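PDB 6VC5: endoglucanase from Komagataeibacter sucrofermentans, which probably hydrolyses internal beta-1,4-glucosidic linkages in cellulose and related beta-glucans, as a member of glycosyl hydrolase family 8. Local coordinates for residues Gln36-Gly39 / Met40-Ala44; Gln6-Ala9 / Ile10-Asp13; Leu241-Phe244 / Ser245-Trp248; Gly265-Ser268 / Pro269-Pro273; Pro81-Ala84 / Asp85-Asn88. One frame throughout, in Å; residues are numbered along the deposited sequence. Where two conformers were deposited one is given.

Overall arrangement
All five contacts are local. Contacts 1, 2 and 3 lie within helices; contacts 4 and 5 in loops. Contact 1, on helix 33-46, is fully buried and mostly apolar. Contact 2, on helix 4-15, touches it: Phe42 CB meets Trp8 CE3 at 3.5 Å. It is partly buried, and an indole meets an arginine there. Contact 3, on helix 238-251, is partly buried, with a salt bridge beside aromatic rings. Its centre lies about 30 Å from that of contact 1, on the opposite side of the chain's centre. Contact 4 is a surface contact held by arginine and serine side-chain bonds. Contact 5 is partly buried and rests on one lysine-to-carbonyl bond and an Asx turn.

Contact 1 (Gln36-Gly39 / Met40-Ala44); sequences QGYG and MLFSA
Gly39 O is approached by both polar atoms of Ser43. The backbone Ser43 N donates to it at 3.0 Å, and Ser43 OG lies 2.8 Å from Gly39 O. The hydroxyl has a second possible acceptor, since Ser43 OG is also 3.2 Å from Met40 O. Its one proton is therefore not settled between the two carbonyls. A chi1 of 64° sets OG between the backbone N and the carbonyl carbon, which brings it back toward the preceding turn.

Tyr38 and Phe42 lie side by side and point the same way. Their ring planes are only 9° apart, but the rings are slid so far that they barely overlap. Tyr38 CB lies 3.7 Å from Phe42 CE2; it also makes an off-centre CH-pi contact, 4.1 Å from the centroid of the Phe42 ring. Tyr38 O sits over one face of that ring, offset toward the rim, and also accepts from Phe42 N at 2.8 Å.

Tyr38 with Phe42 and Gly39 with Ser43 are i to i+4 pairs on helix 33-46, a buried helix of a mainly helical fold, consistent with the (alpha/alpha)6 barrel of glycosyl hydrolase family 8. Met40 CG lies alongside the Gln36 carbonyl, 3.3 Å from Gln36 O, and the methionine end then leads away toward helices 49-62 and 90-106. The Tyr38 hydroxyl is hydrogen-bonded to Glu34 OE2, one turn earlier. Phe42 packs against helix 300-313, and its ring meets that of Phe11 edge-to-face.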
loop_
_atom_site.group_PDB
_atom_site.type_symbol
_atom_site.label_atom_id
_atom_site.label_comp_id
_atom_site.label_asym_id
_atom_site.label_seq_id
_atom_site.Cartn_x
_atom_site.Cartn_y
_atom_site.Cartn_z
ATOM N N GLN A 36 -1.251 6.684 -9.175
ATOM C CA GLN A 36 -0.136 7.560 -9.530
ATOM C C GLN A 36 1.095 7.190 -8.707
ATOM O O GLN A 36 2.230 7.170 -9.216
ATOM C CB GLN A 36 -0.521 9.022 -9.292
ATOM C CG GLN A 36 -1.724 9.522 -10.105
ATOM C CD GLN A 36 -1.518 9.392 -11.601
ATOM O OE1 GLN A 36 -2.277 8.709 -12.276
ATOM N NE2 GLN A 36 -0.482 10.053 -12.125
ATOM N N GLY A 37 0.872 6.831 -7.439
ATOM C CA GLY A 37 1.971 6.416 -6.592
ATOM C C GLY A 37 2.663 5.169 -7.101
ATOM O O GLY A 37 3.893 5.085 -7.081
ATOM N N TYR A 38 1.885 4.186 -7.567
ATOM C CA TYR A 38 2.486 2.996 -8.162
ATOM C C TYR A 38 3.279 3.348 -9.413
ATOM O O TYR A 38 4.387 2.840 -9.622
ATOM C CB TYR A 38 1.420 1.942 -8.497
ATOM C CG TYR A 38 0.796 1.260 -7.303
ATOM C CD1 TYR A 38 1.542 0.958 -6.171
ATOM C CD2 TYR A 38 -0.543 0.908 -7.324
ATOM C CE1 TYR A 38 0.961 0.332 -5.079
ATOM C CE2 TYR A 38 -1.130 0.282 -6.247
ATOM C CZ TYR A 38 -0.381 0.003 -5.125
ATOM O OH TYR A 38 -0.996 -0.615 -4.051
ATOM N N GLY A 39 2.709 4.188 -10.282
ATOM C CA GLY A 39 3.425 4.578 -11.485
ATOM C C GLY A 39 4.742 5.256 -11.166
ATOM O O GLY A 39 5.772 4.962 -11.779
ATOM N N MET A 40 4.725 6.149 -10.171
ATOM C CA MET A 40 5.943 6.831 -9.747
ATOM C C MET A 40 6.938 5.854 -9.120
ATOM O O MET A 40 8.140 5.889 -9.417
ATOM C CB MET A 40 5.561 7.943 -8.775
ATOM C CG MET A 40 4.839 9.106 -9.442
ATOM S SD MET A 40 4.158 10.258 -8.195
ATOM C CE MET A 40 5.693 10.928 -7.451
ATOM N N LEU A 41 6.448 4.956 -8.260
ATOM C CA LEU A 41 7.353 4.016 -7.600
ATOM C C LEU A 41 7.990 3.060 -8.606
ATOM O O LEU A 41 9.197 2.777 -8.538
ATOM C CB LEU A 41 6.593 3.238 -6.523
ATOM C CG LEU A 41 7.447 2.396 -5.565
ATOM C CD1 LEU A 41 8.143 3.315 -4.571
ATOM C CD2 LEU A 41 6.592 1.364 -4.843
ATOM N N PHE A 42 7.180 2.509 -9.522
ATOM C CA PHE A 42 7.702 1.541 -10.486
ATOM C C PHE A 42 8.671 2.196 -11.469
ATOM O O PHE A 42 9.699 1.604 -11.824
ATOM C CB PHE A 42 6.563 0.871 -11.260
ATOM C CG PHE A 42 5.527 0.166 -10.406
ATOM C CD1 PHE A 42 5.771 -0.177 -9.089
ATOM C CD2 PHE A 42 4.292 -0.148 -10.956
ATOM C CE1 PHE A 42 4.791 -0.827 -8.320
ATOM C CE2 PHE A 42 3.319 -0.791 -10.204
ATOM C CZ PHE A 42 3.573 -1.121 -8.878
ATOM N N SER A 43 8.349 3.407 -11.944
ATOM C CA SER A 43 9.237 4.107 -12.865
ATOM C C SER A 43 10.535 4.529 -12.185
ATOM O O SER A 43 11.601 4.481 -12.808
ATOM C CB SER A 43 8.518 5.288 -13.530
ATOM O OG SER A 43 8.137 6.273 -12.597
ATOM N N ALA A 44 10.473 4.928 -10.910
ATOM C CA ALA A 44 11.708 5.227 -10.179
ATOM C C ALA A 44 12.573 3.979 -10.022
ATOM O O ALA A 44 13.790 4.023 -10.236
ATOM C CB ALA A 44 11.373 5.818 -8.809
#

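Contact 2 (Gln6-Ala9 / Ile10-Asp13); sequences QQWA and IFRD
Residues 6-9 and 10-13 form consecutive turns of helix 4-15, joined by i to i+4 backbone bonds. Phe11 N donates to Gln7 O at 3.0 Å in a nearly straight bond. Arg12 N to Trp8 O is shorter, at 2.7 Å, whereas Ile10 N to Gln6 O is weak.

Arg12 CB lies over one face of the Trp8 six-membered ring, 3.9 Å from its centroid and 17° off the normal. The arginine chain then runs across the indole at about a right angle. Its guanidinium is turned 82° from the ring, so the two planes do not stack. The Trp8 rim also meets Phe11, with Trp8 CZ3 3.5 Å from Phe11 CD2. Neither ring lies over the face of the other. Chi1 of 163° carries the indole away from the backbone N and along the helix toward these later residues. An alanine in place of Trp8 is likely to leave Arg12 CB and the Phe11 rim without their aromatic partner and Asp48 without one of its donors.

A water accepts from Arg12 NH2 at 2.6 Å and donates to Ala9 O at 2.9 Å. Trp8 NE1 makes a hydrogen bond, and Arg12 NH1 a salt bridge, to Asp48. The indole N-H and the guanidinium thus converge on one oxygen, Asp48 OD2, whose negative charge they would probably stabilise.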
loop_
_atom_site.group_PDB
_atom_site.type_symbol
_atom_site.label_atom_id
_atom_site.label_comp_id
_atom_site.label_asym_id
_atom_site.label_seq_id
_atom_site.Cartn_x
_atom_site.Cartn_y
_atom_site.Cartn_z
ATOM N N GLN A 6 11.981 -4.611 -17.386
ATOM C CA GLN A 6 11.148 -5.268 -18.388
ATOM C C GLN A 6 9.705 -5.409 -17.921
ATOM O O GLN A 6 8.774 -5.283 -18.727
ATOM C CB GLN A 6 11.749 -6.614 -18.802
ATOM C CG GLN A 6 13.040 -6.474 -19.612
ATOM C CD GLN A 6 14.176 -5.846 -18.815
ATOM O OE1 GLN A 6 14.556 -4.704 -19.057
ATOM N NE2 GLN A 6 14.738 -6.604 -17.880
ATOM N N GLN A 7 9.494 -5.675 -16.629
ATOM C CA GLN A 7 8.128 -5.732 -16.114
ATOM C C GLN A 7 7.469 -4.354 -16.128
ATOM O O GLN A 7 6.278 -4.234 -16.447
ATOM C CB GLN A 7 8.109 -6.359 -14.718
ATOM C CG GLN A 7 8.567 -7.819 -14.706
ATOM C CD GLN A 7 7.764 -8.690 -15.657
ATOM O OE1 GLN A 7 6.547 -8.798 -15.534
ATOM N NE2 GLN A 7 8.446 -9.306 -16.623
ATOM N N TRP A 8 8.225 -3.301 -15.792
ATOM C CA TRP A 8 7.680 -1.948 -15.886
ATOM C C TRP A 8 7.256 -1.613 -17.313
ATOM O O TRP A 8 6.205 -1.001 -17.525
ATOM C CB TRP A 8 8.671 -0.909 -15.354
ATOM C CG TRP A 8 8.351 0.515 -15.804
ATOM C CD1 TRP A 8 9.114 1.299 -16.622
ATOM C CD2 TRP A 8 7.187 1.299 -15.473
ATOM N NE1 TRP A 8 8.506 2.520 -16.812
ATOM C CE2 TRP A 8 7.326 2.548 -16.118
ATOM C CE3 TRP A 8 6.052 1.072 -14.684
ATOM C CZ2 TRP A 8 6.372 3.565 -16.001
ATOM C CZ3 TRP A 8 5.100 2.084 -14.575
ATOM C CH2 TRP A 8 5.271 3.319 -15.232
ATOM N N ALA A 9 8.047 -2.027 -18.307
ATOM C CA ALA A 9 7.688 -1.745 -19.696
ATOM C C ALA A 9 6.321 -2.324 -20.057
ATOM O O ALA A 9 5.548 -1.700 -20.793
ATOM C CB ALA A 9 8.764 -2.278 -20.636
ATOM N N ILE A 10 6.007 -3.518 -19.552
ATOM C CA ILE A 10 4.685 -4.102 -19.768
ATOM C C ILE A 10 3.608 -3.294 -19.050
ATOM O O ILE A 10 2.564 -2.966 -19.633
ATOM C CB ILE A 10 4.668 -5.575 -19.324
ATOM C CG1 ILE A 10 5.647 -6.407 -20.154
ATOM C CG2 ILE A 10 3.276 -6.145 -19.449
ATOM C CD1 ILE A 10 6.004 -7.737 -19.484
ATOM N N PHE A 11 3.824 -2.997 -17.759
ATOM C CA PHE A 11 2.870 -2.187 -17.005
ATOM C C PHE A 11 2.630 -0.857 -17.700
ATOM O O PHE A 11 1.481 -0.435 -17.885
ATOM C CB PHE A 11 3.391 -1.955 -15.582
ATOM C CG PHE A 11 2.377 -1.343 -14.648
ATOM C CD1 PHE A 11 1.581 -2.145 -13.842
ATOM C CD2 PHE A 11 2.225 0.032 -14.571
ATOM C CE1 PHE A 11 0.643 -1.583 -12.968
ATOM C CE2 PHE A 11 1.293 0.603 -13.702
ATOM C CZ PHE A 11 0.504 -0.204 -12.905
ATOM N N ARG A 12 3.715 -0.205 -18.118
ATOM C CA ARG A 12 3.617 1.105 -18.753
ATOM C C ARG A 12 2.831 1.030 -20.056
ATOM O O ARG A 12 1.991 1.896 -20.338
ATOM C CB ARG A 12 5.022 1.661 -19.001
ATOM C CG ARG A 12 5.039 3.061 -19.601
ATOM C CD ARG A 12 6.443 3.430 -20.054
ATOM N NE ARG A 12 6.926 2.548 -21.110
ATOM C CZ ARG A 12 8.203 2.221 -21.291
ATOM N NH1 ARG A 12 9.137 2.705 -20.482
ATOM N NH2 ARG A 12 8.550 1.405 -22.280
ATOM N N ASP A 13 3.081 -0.003 -20.861
ATOM C CA ASP A 13 2.357 -0.137 -22.122
ATOM C C ASP A 13 0.853 -0.258 -21.887
ATOM O O ASP A 13 0.051 0.255 -22.677
ATOM C CB ASP A 13 2.887 -1.350 -22.886
ATOM C CG ASP A 13 2.083 -1.652 -24.137
ATOM O OD1 ASP A 13 1.706 -2.829 -24.333
ATOM O OD2 ASP A 13 1.836 -0.716 -24.930
HETATM O O HOH W 1 6.313 0.133 -22.851
#

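Contact 3 (Leu241-Phe244 / Ser245-Trp248); sequences LADF and SRFW
The guanidinium of Arg246 has Ala242 O over the centre of one face and Asp243 OD1 at its edge. The carbonyl lies 3.4 Å above the plane, and Ala242 O makes no hydrogen bond with Arg246 NH1. Edge-on, Arg246 NH1 donates to Asp243 OD1 at 2.9 Å, which makes the pair a salt bridge. The oxygen is met on its anti side. Carboxylate and guanidinium planes are 78° apart, so a single nitrogen and a single oxygen carry this bridge.

One face of the Trp248 indole is covered by Phe244 O, offset toward the rim and 3.1 Å from Trp248 CD1. The same oxygen accepts the backbone bond from Trp248 N. The side chains of Phe244 and Trp248 run side by side, with Phe244 CD1 4.1 Å from Trp248 CZ2. Both have CG anti to the carbonyl carbon, and this shared choice points them the same way.

Ser245 N donates to Leu241 O at 2.9 Å. In the given conformer, one of two, Ser245 OG also donates to Leu241 O; this second grip is less certain.

All these pairs span three or four residues of helix 238-251. Phe247 turns to another side, where its ring meets Trp193 edge-to-face. Asp243 OD2 forms a second salt bridge, with Arg189. With an arginine on each oxygen, the Asp243 carboxylate probably stays ionised and ties the helix to a neighbouring part of the chain.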
loop_
_atom_site.group_PDB
_atom_site.type_symbol
_atom_site.label_atom_id
_atom_site.label_comp_id
_atom_site.label_asym_id
_atom_site.label_seq_id
_atom_site.Cartn_x
_atom_site.Cartn_y
_atom_site.Cartn_z
ATOM N N LEU A 241 5.315 -15.177 10.323
ATOM C CA LEU A 241 5.694 -15.908 9.120
ATOM C C LEU A 241 5.152 -17.333 9.155
ATOM O O LEU A 241 4.676 -17.849 8.136
ATOM C CB LEU A 241 7.214 -15.898 8.939
ATOM C CG LEU A 241 7.761 -16.798 7.826
ATOM C CD1 LEU A 241 7.211 -16.390 6.478
ATOM C CD2 LEU A 241 9.278 -16.782 7.795
ATOM N N ALA A 242 5.195 -17.977 10.324
ATOM C CA ALA A 242 4.684 -19.338 10.432
ATOM C C ALA A 242 3.180 -19.379 10.211
ATOM O O ALA A 242 2.669 -20.295 9.552
ATOM C CB ALA A 242 5.053 -19.926 11.795
ATOM N N ASP A 243 2.457 -18.390 10.744
ATOM C CA ASP A 243 1.010 -18.328 10.555
ATOM C C ASP A 243 0.640 -18.092 9.090
ATOM O O ASP A 243 -0.251 -18.758 8.554
ATOM C CB ASP A 243 0.393 -17.254 11.455
ATOM C CG ASP A 243 0.385 -17.651 12.925
ATOM O OD1 ASP A 243 0.523 -18.861 13.216
ATOM O OD2 ASP A 243 0.233 -16.756 13.789
ATOM N N PHE A 244 1.306 -17.149 8.419
ATOM C CA PHE A 244 1.012 -16.955 7.002
ATOM C C PHE A 244 1.379 -18.197 6.193
ATOM O O PHE A 244 0.652 -18.584 5.273
ATOM C CB PHE A 244 1.737 -15.716 6.458
ATOM C CG PHE A 244 1.086 -14.404 6.818
ATOM C CD1 PHE A 244 -0.142 -14.038 6.274
ATOM C CD2 PHE A 244 1.711 -13.525 7.691
ATOM C CE1 PHE A 244 -0.729 -12.823 6.609
ATOM C CE2 PHE A 244 1.130 -12.305 8.026
ATOM C CZ PHE A 244 -0.091 -11.955 7.486
ATOM N N SER A 245 2.505 -18.837 6.523
ATOM C CA SER A 245 2.930 -20.028 5.790
ATOM C C SER A 245 1.902 -21.146 5.906
ATOM O O SER A 245 1.595 -21.820 4.916
ATOM C CB SER A 245 4.292 -20.503 6.301
ATOM O OG SER A 245 5.303 -19.538 6.051
ATOM N N ARG A 246 1.344 -21.343 7.106
ATOM C CA ARG A 246 0.335 -22.380 7.291
ATOM C C ARG A 246 -0.891 -22.101 6.440
ATOM O O ARG A 246 -1.498 -23.025 5.880
ATOM C CB ARG A 246 -0.068 -22.454 8.764
ATOM C CG ARG A 246 0.328 -23.751 9.423
ATOM C CD ARG A 246 -0.157 -23.810 10.857
ATOM N NE ARG A 246 0.283 -22.656 11.637
ATOM C CZ ARG A 246 1.536 -22.454 12.037
ATOM N NH1 ARG A 246 1.840 -21.379 12.755
ATOM N NH2 ARG A 246 2.481 -23.327 11.727
ATOM N N PHE A 247 -1.258 -20.826 6.325
ATOM C CA PHE A 247 -2.401 -20.425 5.516
ATOM C C PHE A 247 -2.151 -20.684 4.028
ATOM O O PHE A 247 -2.959 -21.342 3.360
ATOM C CB PHE A 247 -2.709 -18.948 5.792
ATOM C CG PHE A 247 -3.797 -18.380 4.933
ATOM C CD1 PHE A 247 -5.108 -18.808 5.081
ATOM C CD2 PHE A 247 -3.514 -17.406 3.992
ATOM C CE1 PHE A 247 -6.115 -18.288 4.295
ATOM C CE2 PHE A 247 -4.518 -16.882 3.197
ATOM C CZ PHE A 247 -5.816 -17.320 3.349
ATOM N N TRP A 248 -1.035 -20.179 3.484
ATOM C CA TRP A 248 -0.791 -20.375 2.058
ATOM C C TRP A 248 -0.740 -21.854 1.711
ATOM O O TRP A 248 -1.271 -22.279 0.679
ATOM C CB TRP A 248 0.537 -19.768 1.616
ATOM C CG TRP A 248 0.870 -18.371 2.020
ATOM C CD1 TRP A 248 2.052 -17.961 2.573
ATOM C CD2 TRP A 248 0.089 -17.186 1.817
ATOM N NE1 TRP A 248 2.037 -16.607 2.764
ATOM C CE2 TRP A 248 0.850 -16.102 2.308
ATOM C CE3 TRP A 248 -1.181 -16.934 1.290
ATOM C CZ2 TRP A 248 0.382 -14.785 2.292
ATOM C CZ3 TRP A 248 -1.646 -15.619 1.270
ATOM C CH2 TRP A 248 -0.866 -14.567 1.772
#

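Contact 4 (Gly265-Ser268 / Pro269-Pro273); sequences GARS and PYNAP
Hydrogen bonds from Arg267 and Ser268 close this loop. Tyr270 O accepts from Ser268 OG at 2.7 Å and from Arg267 NH1 at 3.1 Å. The two donors come from opposite faces of the carbonyl plane. Arg267 NH1 also donates to Asn271 OD1 at 2.9 Å. The guanidinium and amide planes are 72° apart, and NH1 and OD1 are the atoms that meet. Arg267 NE steadies the guanidinium by donating to Ser268 O at 2.8 Å, almost straight at 172° and in the guanidinium plane.

The loop is the irregular segment between strand 260-261 and helix 274-282, at the surface. Arg267 NH2 bonds to Ala255 O and Ser268 OG to Trp259 N, which join it to the residues before that strand. A leucine in place of Arg267 would probably leave Ser268 O and Asn271 OD1 without these donors and the loop less firmly held.

The apolar part is a CH-pi contact. Ser268 CB sits over the centre of the Tyr270 ring, 3.8 Å from its centroid. Chi1 of 47° folds the ring back over the serine. The Tyr270 ring also meets that of Trp259, with the planes nearly perpendicular.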
loop_
_atom_site.group_PDB
_atom_site.type_symbol
_atom_site.label_atom_id
_atom_site.label_comp_id
_atom_site.label_asym_id
_atom_site.label_seq_id
_atom_site.Cartn_x
_atom_site.Cartn_y
_atom_site.Cartn_z
ATOM N N GLY A 265 -14.593 -18.566 8.491
ATOM C CA GLY A 265 -13.701 -19.359 7.682
ATOM C C GLY A 265 -14.122 -19.586 6.249
ATOM O O GLY A 265 -13.372 -20.243 5.510
ATOM N N ALA A 266 -15.280 -19.075 5.821
ATOM C CA ALA A 266 -15.688 -19.262 4.430
ATOM C C ALA A 266 -14.686 -18.598 3.485
ATOM O O ALA A 266 -14.085 -17.569 3.809
ATOM C CB ALA A 266 -17.086 -18.685 4.202
ATOM N N ARG A 267 -14.461 -19.213 2.334
ATOM C CA ARG A 267 -13.593 -18.611 1.332
ATOM C C ARG A 267 -14.394 -18.265 0.087
ATOM O O ARG A 267 -15.471 -18.821 -0.170
ATOM C CB ARG A 267 -12.437 -19.548 0.949
ATOM C CG ARG A 267 -12.883 -20.902 0.398
ATOM C CD ARG A 267 -11.770 -21.562 -0.412
ATOM N NE ARG A 267 -11.608 -20.885 -1.694
ATOM C CZ ARG A 267 -10.556 -21.030 -2.496
ATOM N NH1 ARG A 267 -10.495 -20.352 -3.633
ATOM N NH2 ARG A 267 -9.565 -21.854 -2.171
ATOM N N SER A 268 -13.839 -17.347 -0.701
ATOM C CA SER A 268 -14.427 -17.045 -1.996
ATOM C C SER A 268 -14.489 -18.322 -2.836
ATOM O O SER A 268 -13.585 -19.161 -2.772
ATOM C CB SER A 268 -13.586 -16.005 -2.736
ATOM O OG SER A 268 -12.243 -16.434 -2.917
ATOM N N PRO A 269 -15.537 -18.513 -3.629
ATOM C CA PRO A 269 -15.555 -19.690 -4.508
ATOM C C PRO A 269 -14.465 -19.633 -5.557
ATOM O O PRO A 269 -13.917 -20.677 -5.934
ATOM C CB PRO A 269 -16.955 -19.651 -5.140
ATOM C CG PRO A 269 -17.442 -18.246 -4.949
ATOM C CD PRO A 269 -16.771 -17.708 -3.715
ATOM N N TYR A 270 -14.118 -18.436 -6.016
ATOM C CA TYR A 270 -13.072 -18.261 -7.002
ATOM C C TYR A 270 -11.721 -18.148 -6.312
ATOM O O TYR A 270 -11.628 -17.919 -5.104
ATOM C CB TYR A 270 -13.318 -16.983 -7.799
ATOM C CG TYR A 270 -13.662 -15.760 -6.979
ATOM C CD1 TYR A 270 -12.672 -14.922 -6.476
ATOM C CD2 TYR A 270 -14.996 -15.418 -6.741
ATOM C CE1 TYR A 270 -13.003 -13.786 -5.747
ATOM C CE2 TYR A 270 -15.337 -14.293 -6.014
ATOM C CZ TYR A 270 -14.339 -13.478 -5.521
ATOM O OH TYR A 270 -14.700 -12.357 -4.806
ATOM N N ASN A 271 -10.670 -18.282 -7.110
ATOM C CA ASN A 271 -9.306 -18.169 -6.619
ATOM C C ASN A 271 -8.784 -16.751 -6.835
ATOM O O ASN A 271 -9.308 -15.970 -7.637
ATOM C CB ASN A 271 -8.384 -19.167 -7.327
ATOM C CG ASN A 271 -8.832 -20.610 -7.167
ATOM O OD1 ASN A 271 -9.132 -21.081 -6.065
ATOM N ND2 ASN A 271 -8.849 -21.333 -8.282
ATOM N N ALA A 272 -7.726 -16.438 -6.098
ATOM C CA ALA A 272 -7.090 -15.142 -6.150
ATOM C C ALA A 272 -6.369 -14.934 -7.476
ATOM O O ALA A 272 -6.038 -15.895 -8.175
ATOM C CB ALA A 272 -6.057 -15.080 -5.034
ATOM N N PRO A 273 -6.098 -13.682 -7.834
ATOM C CA PRO A 273 -5.262 -13.413 -9.007
ATOM C C PRO A 273 -3.804 -13.733 -8.728
ATOM O O PRO A 273 -3.410 -13.953 -7.571
ATOM C CB PRO A 273 -5.455 -11.906 -9.215
ATOM C CG PRO A 273 -5.644 -11.389 -7.816
ATOM C CD PRO A 273 -6.489 -12.442 -7.134
#

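Contact 5 (Pro81-Ala84 / Asp85-Asn88); sequences PPVA and DKNN
Residues 81-88 run as an irregular loop with no helix or strand, entered through a cis peptide bond before Pro81, and Lys86 reaches back to Val83. Lys86 NZ donates to Val83 O at 2.8 Å. The ammonium comes in nearly along the line of the carbonyl, with a C=O...N angle of 167°. Behind it, Lys86 CE is 3.5 Å from Val83 O. The lysine chain bends at chi2 (-57°) and is extended beyond it, which lays its outer half back over the preceding residues. Val83 and Lys86 cross at about a right angle. Their side chains meet only loosely, with Val83 CG1 4.2 Å from Lys86 NZ. Val83 is buried against Ser72 and Tyr75.

Asp85 turns its carboxylate forward along the chain. Asp85 OD1 accepts from Asn87 N at 3.0 Å, and the N-H...O angle is 165°. The donor stands well above the carboxylate plane. The other oxygen, Asp85 OD2, takes a hydrogen bond from Trp73 NE1, so both oxygens have partners and the group is fixed in its rotation. Further on, Asn87 OD1 and Asn88 OD1 accept from the backbone of Val142 and Ala141.

The bond from Asp85 OD1 to the backbone N two residues on defines an Asx turn, here in the loop that links strand 74-76 to helix 90-106.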
loop_
_atom_site.group_PDB
_atom_site.type_symbol
_atom_site.label_atom_id
_atom_site.label_comp_id
_atom_site.label_asym_id
_atom_site.label_seq_id
_atom_site.Cartn_x
_atom_site.Cartn_y
_atom_site.Cartn_z
ATOM N N PRO A 81 -16.583 19.309 -10.470
ATOM C CA PRO A 81 -15.255 19.171 -11.091
ATOM C C PRO A 81 -14.727 17.754 -10.956
ATOM O O PRO A 81 -15.285 16.999 -10.181
ATOM C CB PRO A 81 -14.396 20.116 -10.269
ATOM C CG PRO A 81 -15.025 20.086 -8.930
ATOM C CD PRO A 81 -16.504 20.021 -9.189
ATOM N N PRO A 82 -13.698 17.396 -11.710
ATOM C CA PRO A 82 -13.236 15.996 -11.610
ATOM C C PRO A 82 -12.664 15.517 -10.266
ATOM O O PRO A 82 -12.678 14.351 -9.996
ATOM C CB PRO A 82 -12.203 15.846 -12.746
ATOM C CG PRO A 82 -11.714 17.186 -13.033
ATOM C CD PRO A 82 -12.866 18.088 -12.827
ATOM N N VAL A 83 -12.120 16.421 -9.482
ATOM C CA VAL A 83 -11.582 16.089 -8.165
ATOM C C VAL A 83 -12.460 16.768 -7.119
ATOM O O VAL A 83 -12.036 17.712 -6.445
ATOM C CB VAL A 83 -10.096 16.486 -8.052
ATOM C CG1 VAL A 83 -9.505 15.971 -6.749
ATOM C CG2 VAL A 83 -9.322 15.936 -9.229
ATOM N N ALA A 84 -13.694 16.286 -6.981
ATOM C CA ALA A 84 -14.661 16.923 -6.099
ATOM C C ALA A 84 -14.572 16.438 -4.659
ATOM O O ALA A 84 -14.940 17.186 -3.744
ATOM C CB ALA A 84 -16.083 16.698 -6.625
ATOM N N ASP A 85 -14.108 15.212 -4.435
ATOM C CA ASP A 85 -13.943 14.665 -3.092
ATOM C C ASP A 85 -12.494 14.887 -2.683
ATOM O O ASP A 85 -11.582 14.298 -3.277
ATOM C CB ASP A 85 -14.280 13.171 -3.077
ATOM C CG ASP A 85 -14.139 12.540 -1.696
ATOM O OD1 ASP A 85 -13.858 13.263 -0.710
ATOM O OD2 ASP A 85 -14.347 11.309 -1.591
ATOM N N LYS A 86 -12.280 15.720 -1.664
ATOM C CA LYS A 86 -10.922 16.053 -1.248
ATOM C C LYS A 86 -10.341 15.068 -0.242
ATOM O O LYS A 86 -9.186 15.240 0.167
ATOM C CB LYS A 86 -10.863 17.472 -0.674
ATOM C CG LYS A 86 -11.382 18.556 -1.621
ATOM C CD LYS A 86 -10.651 18.561 -2.954
ATOM C CE LYS A 86 -11.089 19.757 -3.793
ATOM N NZ LYS A 86 -10.518 19.729 -5.171
ATOM N N ASN A 87 -11.096 14.049 0.170
ATOM C CA ASN A 87 -10.565 13.061 1.102
ATOM C C ASN A 87 -9.313 12.406 0.517
ATOM O O ASN A 87 -9.210 12.185 -0.694
ATOM C CB ASN A 87 -11.636 12.003 1.388
ATOM C CG ASN A 87 -11.381 11.238 2.669
ATOM O OD1 ASN A 87 -10.626 11.679 3.528
ATOM N ND2 ASN A 87 -12.033 10.089 2.812
ATOM N N ASN A 88 -8.354 12.102 1.382
ATOM C CA ASN A 88 -7.116 11.456 0.980
ATOM C C ASN A 88 -7.149 9.977 1.344
ATOM O O ASN A 88 -8.013 9.507 2.098
ATOM C CB ASN A 88 -5.931 12.128 1.673
ATOM C CG ASN A 88 -5.936 11.877 3.158
ATOM O OD1 ASN A 88 -6.880 12.270 3.857
ATOM N ND2 ASN A 88 -4.896 11.194 3.651
#